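Long-range contact in transcriptional regulator, TetR family (Myxococcus xanthus, PDB 5K7F), which probably binds DNA as a TetR-type repressor, regulating an alternative de novo route to isovaleryl coenzyme A in response to that compound: residues 26-30 with 111-115. Numbering follows the deposited sequence.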
ATOM      1  N   ALA A  26      12.981  14.030  -2.185  1.00 17.64           N
ATOM      2  CA  ALA A  26      12.037  12.915  -2.261  1.00 12.24           C
ATOM      3  C   ALA A  26      12.102  12.225  -3.627  1.00 16.79           C
ATOM      4  O   ALA A  26      12.087  10.991  -3.705  1.00 19.51           O
ATOM      5  CB  ALA A  26      10.613  13.398  -1.981  1.00 13.80           C
ATOM      6  N   ARG A  27      12.150  13.007  -4.709  1.00 14.91           N
ATOM      7  CA  ARG A  27      12.369  12.425  -6.037  1.00 15.81           C
ATOM      8  C   ARG A  27      13.620  11.531  -6.069  1.00 21.08           C
ATOM      9  O   ARG A  27      13.564  10.363  -6.481  1.00 20.37           O
ATOM     10  CB  ARG A  27      12.467  13.533  -7.090  1.00 19.23           C
ATOM     11  CG  ARG A  27      11.150  14.109  -7.486  1.00 28.82           C
ATOM     12  CD  ARG A  27      11.293  14.931  -8.762  1.00 29.94           C
ATOM     13  NE  ARG A  27      11.598  16.338  -8.480  1.00 38.83           N
ATOM     14  CZ  ARG A  27      10.699  17.232  -8.048  1.00 50.48           C
ATOM     15  NH1 ARG A  27       9.432  16.868  -7.835  1.00 44.47           N
ATOM     16  NH2 ARG A  27      11.061  18.497  -7.815  1.00 35.87           N
ATOM     17  N   LEU A  28      14.770  12.061  -5.657  1.00 17.49           N
ATOM     18  CA  LEU A  28      15.986  11.254  -5.736  1.00 21.01           C
ATOM     19  C   LEU A  28      15.873   9.995  -4.879  1.00 24.88           C
ATOM     20  O   LEU A  28      16.276   8.895  -5.297  1.00 21.89           O
ATOM     21  CB  LEU A  28      17.195  12.085  -5.300  1.00 20.66           C
ATOM     22  CG  LEU A  28      17.548  13.275  -6.161  1.00 19.62           C
ATOM     23  CD1 LEU A  28      18.670  14.065  -5.485  1.00 27.73           C
ATOM     24  CD2 LEU A  28      17.985  12.843  -7.530  1.00 30.43           C
ATOM     25  N   ILE A  29      15.314  10.128  -3.677  1.00 20.16           N
ATOM     26  CA  ILE A  29      15.237   8.975  -2.780  1.00 17.93           C
ATOM     27  C   ILE A  29      14.360   7.891  -3.396  1.00 23.09           C
ATOM     28  O   ILE A  29      14.685   6.697  -3.338  1.00 21.59           O
ATOM     29  CB  ILE A  29      14.721   9.400  -1.393  1.00 15.34           C
ATOM     30  CG1 ILE A  29      15.819  10.134  -0.624  1.00 21.26           C
ATOM     31  CG2 ILE A  29      14.313   8.186  -0.586  1.00 22.49           C
ATOM     32  CD1 ILE A  29      15.337  10.821   0.650  1.00 17.20           C
ATOM     33  N   CYS A  30      13.231   8.288  -3.987  1.00 28.94           N
ATOM     34  CA  CYS A  30      12.378   7.316  -4.657  1.00 27.53           C
ATOM     35  C   CYS A  30      13.062   6.707  -5.878  1.00 29.26           C
ATOM     36  O   CYS A  30      12.815   5.542  -6.200  1.00 28.48           O
ATOM     37  CB  CYS A  30      11.052   7.968  -5.049  1.00 22.00           C
ATOM     38  SG  CYS A  30       9.932   8.129  -3.653  1.00 23.20           S
ATOM     39  N   GLU A 111       5.857  11.874  -4.411  1.00 12.30           N
ATOM     40  CA  GLU A 111       6.986  11.163  -3.824  1.00 12.08           C
ATOM     41  C   GLU A 111       7.144  11.475  -2.342  1.00 10.29           C
ATOM     42  O   GLU A 111       7.547  10.596  -1.578  1.00 12.15           O
ATOM     43  CB  GLU A 111       8.282  11.486  -4.553  1.00 15.67           C
ATOM     44  CG  GLU A 111       8.308  10.910  -5.944  1.00 20.87           C
ATOM     45  CD  GLU A 111       7.976  11.931  -7.003  1.00 29.40           C
ATOM     46  OE1 GLU A 111       7.721  13.110  -6.662  1.00 35.85           O
ATOM     47  OE2 GLU A 111       7.970  11.544  -8.183  1.00 34.16           O
ATOM     48  N   VAL A 112       6.854  12.717  -1.924  1.00 12.43           N
ATOM     49  CA  VAL A 112       6.799  13.034  -0.489  1.00 11.09           C
ATOM     50  C   VAL A 112       5.869  12.055   0.226  1.00 11.77           C
ATOM     51  O   VAL A 112       6.197  11.517   1.291  1.00 12.00           O
ATOM     52  CB  VAL A 112       6.373  14.505  -0.273  1.00 11.80           C
ATOM     53  CG1 VAL A 112       6.111  14.831   1.211  1.00 12.38           C
ATOM     54  CG2 VAL A 112       7.445  15.453  -0.787  1.00 12.86           C
ATOM     55  N   ILE A 113       4.704  11.781  -0.357  1.00  8.10           N
ATOM     56  CA  ILE A 113       3.728  10.947   0.334  1.00 11.24           C
ATOM     57  C   ILE A 113       4.177   9.482   0.325  1.00 12.22           C
ATOM     58  O   ILE A 113       3.952   8.739   1.279  1.00 13.25           O
ATOM     59  CB  ILE A 113       2.336  11.132  -0.303  1.00 10.28           C
ATOM     60  CG1 ILE A 113       1.904  12.624  -0.326  1.00  6.88           C
ATOM     61  CG2 ILE A 113       1.289  10.224   0.339  1.00 12.80           C
ATOM     62  CD1 ILE A 113       1.829  13.329   1.071  1.00 11.44           C
ATOM     63  N   ILE A 114       4.801   9.033  -0.764  1.00 13.77           N
ATOM     64  CA  ILE A 114       5.343   7.684  -0.800  1.00 15.36           C
ATOM     65  C   ILE A 114       6.335   7.481   0.344  1.00 12.17           C
ATOM     66  O   ILE A 114       6.324   6.443   1.031  1.00 15.46           O
ATOM     67  CB  ILE A 114       5.996   7.448  -2.174  1.00 13.59           C
ATOM     68  CG1 ILE A 114       4.897   7.403  -3.242  1.00 13.53           C
ATOM     69  CG2 ILE A 114       6.875   6.206  -2.180  1.00 16.49           C
ATOM     70  CD1 ILE A 114       5.452   7.394  -4.647  1.00 11.45           C
ATOM     71  N   ILE A 115       7.218   8.461   0.555  1.00 11.32           N
ATOM     72  CA  ILE A 115       8.239   8.290   1.577  1.00 15.70           C
ATOM     73  C   ILE A 115       7.609   8.267   2.961  1.00 17.35           C
ATOM     74  O   ILE A 115       8.040   7.508   3.845  1.00 13.08           O
ATOM     75  CB  ILE A 115       9.311   9.377   1.435  1.00  9.03           C
ATOM     76  CG1 ILE A 115      10.175   9.069   0.218  1.00 14.28           C
ATOM     77  CG2 ILE A 115      10.155   9.488   2.695  1.00 10.04           C
ATOM     78  CD1 ILE A 115      10.962  10.258  -0.250  1.00 18.64           C
TER
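The interface between the DNA-binding and C-terminal domains of this TetR-family regulator is where A26, C30 and I115 meet: helix 18-32, the first helix of the DNA-binding domain, packs against helix 110-117 of the C-terminal domain. The axes of the two short segments approach to 9.0 Å, with 58° between their N-to-C directions. The small side chain of A26 probably helps the helices come this near, and the backbones are closest here, A26 CA lying 5.5 Å from V112 CA. The tip of I115 enters beside it, CD1 packing 3.6 Å from A26 CB and also meeting I29 CG2, with the I29 and I115 side chains crossing at about a right angle. With CG1 anti to its own carbonyl carbon (chi1 -74°) and CD1 extended beyond it, I115 reaches across to the other helix. One turn along from A26, C30 SG makes van der Waals contacts with E111 CB at 3.8 Å and I114 CG2 at 3.9 Å, with I115 CG1 on the same sulfur. E111 presents its aliphatic stem to C30; a bend at chi2 (100°) then turns the carboxylate obliquely across the R27 stem, OE1 lying 3.7 Å from R27 CG. R27 NH1 stays 4.3 Å from E111 OE1, too far for a salt bridge; the guanidinium and carboxylate planes are nearly perpendicular, and across this gap the charges probably attract only weakly. Cut back to an alanine, E111 would keep CB against C30 SG, but R27 CG would probably lose its packing partner and the guanidinium its nearby opposite charge. Helix 60-83 touches both segments, I67 on I29, L64 on I115, and Y70 and L74 on V112. Such packing of the first helix against the ligand-binding domain, beside the long helix that links the two domains, is characteristic of the TetR fold.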